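PDB 6JSC: hypothetical membrane protein, which binds heme through its C-terminal HtaA domain, the part crystallised here, and probably passes it along the heme uptake machinery of Corynebacterium glutamicum. Local coordinates for residues A[8-13]-A[43-48]; A[58-63]-A[82-87]. The protein carries 1 engineered substitution. All coordinates share one frame; numbering follows the deposited sequence. Where two conformers were deposited one is given.

Interaction 1: A[8-13]-A[43-48]; sequences ASAQWG and FQFSGN. With NA (sodium ion), chain E.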
loop_
_atom_site.group_PDB
_atom_site.type_symbol
_atom_site.label_atom_id
_atom_site.label_comp_id
_atom_site.label_asym_id
_atom_site.label_seq_id
_atom_site.Cartn_x
_atom_site.Cartn_y
_atom_site.Cartn_z
ATOM N N ALA A 8 -0.721 7.365 -13.069
ATOM C CA ALA A 8 -1.542 6.708 -12.070
ATOM C C ALA A 8 -1.513 7.478 -10.761
ATOM O O ALA A 8 -0.561 8.209 -10.449
ATOM C CB ALA A 8 -1.076 5.270 -11.811
ATOM N N SER A 9 -2.593 7.314 -10.006
ATOM C CA SER A 9 -2.685 7.840 -8.655
ATOM C C SER A 9 -3.381 6.804 -7.790
ATOM O O SER A 9 -4.181 6.001 -8.281
ATOM C CB SER A 9 -3.471 9.147 -8.619
ATOM O OG SER A 9 -4.768 8.941 -9.137
ATOM N N ALA A 10 -3.046 6.805 -6.500
ATOM C CA ALA A 10 -3.686 5.901 -5.557
ATOM C C ALA A 10 -3.860 6.597 -4.219
ATOM O O ALA A 10 -3.142 7.548 -3.889
ATOM C CB ALA A 10 -2.912 4.595 -5.361
ATOM N N GLN A 11 -4.859 6.130 -3.466
ATOM C CA GLN A 11 -5.144 6.636 -2.132
ATOM C C GLN A 11 -5.265 5.452 -1.183
ATOM O O GLN A 11 -6.000 4.504 -1.469
ATOM C CB GLN A 11 -6.438 7.467 -2.130
ATOM C CG GLN A 11 -6.437 8.622 -3.142
ATOM C CD GLN A 11 -6.792 8.182 -4.558
ATOM O OE1 GLN A 11 -7.714 7.391 -4.765
ATOM N NE2 GLN A 11 -6.064 8.700 -5.540
ATOM N N TRP A 12 -4.544 5.504 -0.061
ATOM C CA TRP A 12 -4.564 4.424 0.921
ATOM C C TRP A 12 -4.110 5.001 2.257
ATOM O O TRP A 12 -3.019 5.576 2.338
ATOM C CB TRP A 12 -3.590 3.295 0.513
ATOM C CG TRP A 12 -3.665 2.068 1.398
ATOM C CD1 TRP A 12 -4.793 1.475 1.881
ATOM C CD2 TRP A 12 -2.562 1.292 1.900
ATOM N NE1 TRP A 12 -4.470 0.379 2.644
ATOM C CE2 TRP A 12 -3.103 0.250 2.676
ATOM C CE3 TRP A 12 -1.167 1.385 1.768
ATOM C CZ2 TRP A 12 -2.297 -0.703 3.316
ATOM C CZ3 TRP A 12 -0.367 0.433 2.402
ATOM C CH2 TRP A 12 -0.938 -0.586 3.175
ATOM N N GLY A 13 -4.920 4.822 3.299
ATOM C CA GLY A 13 -4.569 5.284 4.628
ATOM C C GLY A 13 -3.747 4.335 5.472
ATOM O O GLY A 13 -3.430 4.684 6.614
ATOM N N PHE A 43 -2.916 8.418 2.583
ATOM C CA PHE A 43 -1.673 8.705 1.882
ATOM C C PHE A 43 -1.931 8.726 0.375
ATOM O O PHE A 43 -2.797 8.016 -0.139
ATOM C CB PHE A 43 -0.593 7.688 2.294
ATOM C CG PHE A 43 -0.336 7.688 3.771
ATOM C CD1 PHE A 43 0.457 8.676 4.335
ATOM C CD2 PHE A 43 -0.932 6.755 4.607
ATOM C CE1 PHE A 43 0.671 8.735 5.695
ATOM C CE2 PHE A 43 -0.713 6.794 5.982
ATOM C CZ PHE A 43 0.092 7.790 6.528
ATOM N N GLN A 44 -1.205 9.593 -0.329
ATOM C CA GLN A 44 -1.467 9.916 -1.732
ATOM C C GLN A 44 -0.250 9.524 -2.564
ATOM O O GLN A 44 0.857 10.017 -2.316
ATOM C CB GLN A 44 -1.741 11.418 -1.886
ATOM C CG GLN A 44 -2.835 11.967 -0.978
ATOM C CD GLN A 44 -4.240 11.625 -1.436
ATOM O OE1 GLN A 44 -4.567 11.722 -2.620
ATOM N NE2 GLN A 44 -5.081 11.221 -0.495
ATOM N N PHE A 45 -0.461 8.673 -3.567
ATOM C CA PHE A 45 0.625 8.115 -4.359
ATOM C C PHE A 45 0.470 8.554 -5.806
ATOM O O PHE A 45 -0.653 8.674 -6.308
ATOM C CB PHE A 45 0.613 6.584 -4.277
ATOM C CG PHE A 45 0.705 6.053 -2.863
ATOM C CD1 PHE A 45 -0.444 5.918 -2.082
ATOM C CD2 PHE A 45 1.933 5.704 -2.311
ATOM C CE1 PHE A 45 -0.366 5.443 -0.774
ATOM C CE2 PHE A 45 2.012 5.226 -1.004
ATOM C CZ PHE A 45 0.855 5.086 -0.236
ATOM N N SER A 46 1.597 8.813 -6.470
ATOM C CA SER A 46 1.601 9.291 -7.849
ATOM C C SER A 46 2.691 8.560 -8.617
ATOM O O SER A 46 3.854 8.579 -8.200
ATOM C CB SER A 46 1.861 10.801 -7.874
ATOM O OG SER A 46 1.821 11.285 -9.202
ATOM N N GLY A 47 2.329 7.902 -9.715
ATOM C CA GLY A 47 3.306 7.112 -10.446
ATOM C C GLY A 47 3.075 7.145 -11.940
ATOM O O GLY A 47 1.983 7.470 -12.412
ATOM N N ASN A 48 4.122 6.799 -12.695
ATOM C CA ASN A 48 3.979 6.767 -14.147
ATOM C C ASN A 48 4.509 5.475 -14.758
ATOM O O ASN A 48 4.988 5.470 -15.900
ATOM C CB ASN A 48 4.569 8.008 -14.819
ATOM C CG ASN A 48 6.056 8.113 -14.643
ATOM O OD1 ASN A 48 6.679 7.295 -13.970
ATOM N ND2 ASN A 48 6.646 9.132 -15.259
HETATM NA NA NA E . 4.566 4.803 -18.149
HETATM O O HOH W 1 -4.190 10.724 -5.152
HETATM O O HOH W 2 4.472 2.342 -18.059
HETATM O O HOH W 3 4.186 4.605 -20.525
HETATM O O HOH W 4 6.889 4.859 -18.690
HETATM O O HOH W 5 4.151 7.220 -18.359
#
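The ring of Phe45 turns an edge to strand 8-12: the carbonyl oxygen of Ala10 lies in the ring plane, 3.6 Å from CD1, while Trp12 CB reaches CE1 obliquely. CG sits anti to the carbonyl carbon (chi1 -57°), which carries the ring along its own strand toward Trp12, and Phe45 CB meets Ala10 CB at 4.2 Å. The Phe43 ring also works through its edge, with Gly13 O 3.5 Å from CE2 and Trp12 O close to CD2. Beyond the two segments, Trp31 meets Phe43 edge-to-face and Phe38 adds a second ring. The Trp12 indole reaches Asp157 O through its NE1. Ala8, Ala10, Trp12, Phe43 and Phe45 share the buried face of this antiparallel pair, part of the strand-rich HtaA domain. Six backbone bonds hold the strands in register, two each at Ala8-Gly47, Ala10-Phe45 and Trp12-Phe43. The last pair is uneven: the bond from Phe43 N to Trp12 O is bent, with an N-H...O angle of 131°. On the other face, Gln11 and Gln44 sit opposite each other in a non-hydrogen-bonded pair. Gln11 was modelled in two conformers; in the one described, both glutamine chains bend at chi2 and their amide planes are 27° apart, with Gln11 CG 3.7 Å from Gln44 OE1. A water then joins them, accepting from Gln11 NE2 at 2.8 Å and donating to Gln44 OE1 at 2.7 Å. The remaining amide atoms have partners too: Gln11 OE1 bonds Ser160 OG and Gln44 NE2 bonds Gln42 O. At Asn48, where strand 42-53 is interrupted, the backbone O binds a sodium ion at 2.4 Å; four waters and Val5 O complete its six ligands.

Interaction 2: A[58-63]-A[82-87]; sequences TGSINF and NIEISF. With NA (sodium ion), chain D.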
loop_
_atom_site.group_PDB
_atom_site.type_symbol
_atom_site.label_atom_id
_atom_site.label_comp_id
_atom_site.label_asym_id
_atom_site.label_seq_id
_atom_site.Cartn_x
_atom_site.Cartn_y
_atom_site.Cartn_z
ATOM N N THR A 58 -5.685 -7.974 -16.274
ATOM C CA THR A 58 -4.578 -8.109 -15.337
ATOM C C THR A 58 -3.691 -6.876 -15.440
ATOM O O THR A 58 -3.726 -6.146 -16.436
ATOM C CB THR A 58 -3.730 -9.362 -15.630
ATOM O OG1 THR A 58 -3.030 -9.188 -16.870
ATOM C CG2 THR A 58 -4.610 -10.612 -15.718
ATOM N N GLY A 59 -2.891 -6.638 -14.408
ATOM C CA GLY A 59 -1.933 -5.551 -14.509
ATOM C C GLY A 59 -1.143 -5.341 -13.237
ATOM O O GLY A 59 -1.360 -6.000 -12.212
ATOM N N SER A 60 -0.195 -4.407 -13.332
ATOM C CA SER A 60 0.574 -3.930 -12.194
ATOM C C SER A 60 0.716 -2.427 -12.336
ATOM O O SER A 60 1.102 -1.943 -13.407
ATOM C CB SER A 60 1.969 -4.565 -12.140
ATOM O OG SER A 60 1.960 -5.763 -11.380
ATOM N N ILE A 61 0.391 -1.703 -11.263
ATOM C CA ILE A 61 0.479 -0.241 -11.204
ATOM C C ILE A 61 1.532 0.074 -10.142
ATOM O O ILE A 61 1.346 -0.270 -8.968
ATOM C CB ILE A 61 -0.865 0.391 -10.800
ATOM C CG1 ILE A 61 -2.074 -0.286 -11.475
ATOM C CG2 ILE A 61 -0.829 1.893 -11.052
ATOM C CD1 ILE A 61 -2.187 -0.058 -12.960
ATOM N N ASN A 62 2.626 0.720 -10.539
ATOM C CA ASN A 62 3.790 0.876 -9.669
ATOM C C ASN A 62 3.950 2.318 -9.215
ATOM O O ASN A 62 3.850 3.243 -10.028
ATOM C CB ASN A 62 5.055 0.421 -10.390
ATOM C CG ASN A 62 5.145 -1.085 -10.470
ATOM O OD1 ASN A 62 4.652 -1.701 -11.413
ATOM N ND2 ASN A 62 5.753 -1.688 -9.459
ATOM N N PHE A 63 4.209 2.507 -7.921
ATOM C CA PHE A 63 4.410 3.833 -7.368
ATOM C C PHE A 63 5.766 3.935 -6.674
ATOM O O PHE A 63 6.240 2.958 -6.077
ATOM C CB PHE A 63 3.301 4.157 -6.364
ATOM C CG PHE A 63 1.932 4.146 -6.972
ATOM C CD1 PHE A 63 1.419 5.297 -7.560
ATOM C CD2 PHE A 63 1.158 2.988 -6.976
ATOM C CE1 PHE A 63 0.165 5.297 -8.143
ATOM C CE2 PHE A 63 -0.109 2.978 -7.559
ATOM C CZ PHE A 63 -0.608 4.144 -8.140
ATOM N N ASN A 82 7.606 2.105 -2.195
ATOM C CA ASN A 82 7.458 1.572 -3.545
ATOM C C ASN A 82 6.256 0.637 -3.672
ATOM O O ASN A 82 6.375 -0.502 -4.140
ATOM C CB ASN A 82 8.749 0.883 -4.008
ATOM C CG ASN A 82 9.929 1.828 -4.031
ATOM O OD1 ASN A 82 9.837 2.925 -4.581
ATOM N ND2 ASN A 82 11.040 1.420 -3.420
ATOM N N ILE A 83 5.078 1.132 -3.293
ATOM C CA ILE A 83 3.892 0.284 -3.337
ATOM C C ILE A 83 3.534 -0.072 -4.776
ATOM O O ILE A 83 3.787 0.687 -5.724
ATOM C CB ILE A 83 2.672 0.834 -2.562
ATOM C CG1 ILE A 83 2.009 2.028 -3.255
ATOM C CG2 ILE A 83 3.039 1.156 -1.122
ATOM C CD1 ILE A 83 0.571 2.263 -2.792
ATOM N N GLU A 84 2.936 -1.251 -4.941
ATOM C CA GLU A 84 2.492 -1.735 -6.236
ATOM C C GLU A 84 1.131 -2.386 -6.052
ATOM O O GLU A 84 0.949 -3.197 -5.134
ATOM C CB GLU A 84 3.485 -2.750 -6.816
ATOM C CG GLU A 84 3.001 -3.508 -8.054
ATOM C CD GLU A 84 4.001 -4.555 -8.511
ATOM O OE1 GLU A 84 5.181 -4.458 -8.102
ATOM O OE2 GLU A 84 3.608 -5.476 -9.270
ATOM N N ILE A 85 0.184 -2.018 -6.911
ATOM C CA ILE A 85 -1.118 -2.666 -6.993
ATOM C C ILE A 85 -1.061 -3.642 -8.158
ATOM O O ILE A 85 -0.937 -3.234 -9.321
ATOM C CB ILE A 85 -2.238 -1.641 -7.202
ATOM C CG1 ILE A 85 -2.319 -0.677 -6.019
ATOM C CG2 ILE A 85 -3.571 -2.365 -7.408
ATOM C CD1 ILE A 85 -3.201 0.543 -6.291
ATOM N N SER A 86 -1.128 -4.938 -7.853
ATOM C CA SER A 86 -1.153 -5.989 -8.857
ATOM C C SER A 86 -2.533 -6.635 -8.829
ATOM O O SER A 86 -3.096 -6.853 -7.752
ATOM C CB SER A 86 -0.069 -7.019 -8.531
ATOM O OG SER A 86 0.015 -8.038 -9.509
ATOM N N PHE A 87 -3.095 -6.918 -10.005
ATOM C CA PHE A 87 -4.447 -7.455 -10.065
ATOM C C PHE A 87 -4.561 -8.490 -11.171
ATOM O O PHE A 87 -3.849 -8.441 -12.179
ATOM C CB PHE A 87 -5.542 -6.370 -10.189
ATOM C CG PHE A 87 -5.451 -5.526 -11.435
ATOM C CD1 PHE A 87 -4.691 -4.362 -11.451
ATOM C CD2 PHE A 87 -6.143 -5.879 -12.580
ATOM C CE1 PHE A 87 -4.623 -3.582 -12.593
ATOM C CE2 PHE A 87 -6.071 -5.109 -13.722
ATOM C CZ PHE A 87 -5.320 -3.955 -13.725
HETATM NA NA NA D . 0.573 -7.755 -11.797
HETATM O O HOH W 6 -1.007 -9.379 -12.278
HETATM O O HOH W 7 0.982 -7.614 -14.143
HETATM O O HOH W 8 2.459 -9.168 -11.477
#
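Ser60 OG is held from two sides: it coordinates a sodium ion at 2.5 Å. It also donates a hydrogen bond to Glu84 OE2 at 2.7 Å, meeting that oxygen on its anti side and 25° out of the carboxylate plane. The ion bridges both strands, taking Gly59 O and Ser60 OG from one and Ser86 OG from the other at 2.4 Å, with three waters completing six ligands. One of these waters also donates to Phe87 O. Glu84 reaches Ser60 because its CG stands anti to the backbone N (chi1 170°) and the chain runs on extended. Asn62 lies alongside, its amide turned 51° from the carboxylate, and gives Glu84 OE1 a weak bond from ND2; Arg112 makes a salt bridge to the same oxygen. On the reverse face of this antiparallel pair, the Phe87 ring folds back over Gly59, whose N lies 3.5 Å above the ring centre and whose CA makes a CH-pi contact. Ile61 CD1 touches the edge of that ring. Farther along, Phe63 CD2 meets Ile83 CG1 at 3.9 Å, and Phe63 N bonds Ile83 O. With its hydroxyl proton committed to Glu84, Ser60 OG offers lone-pair density to the metal; the carboxylate, though no ligand itself, may favour the cation, an effect Arg112 would partly offset.

Both interactions are antiparallel strand pairs within the HtaA domain, and they adjoin, since strands 42-53 and 58-62 are neighbours. Interaction 1 is the more buried; interaction 2 is only partly so. Their apolar faces merge: the Phe63 ring of interaction 2 packs with CD1 3.6 Å from Phe45 CB and with CZ against Ala10 CB, while Ile61 CG2 touches Ala8 CB. The polar faces differ. In 8-13/43-48 it carries neutral amides joined through water, and the sodium ion sits at a break in strand 42-53, on backbone oxygens and waters. In 58-63/82-87 a carboxylate and two serine hydroxyls take part, and the sodium ion clasps both strands directly.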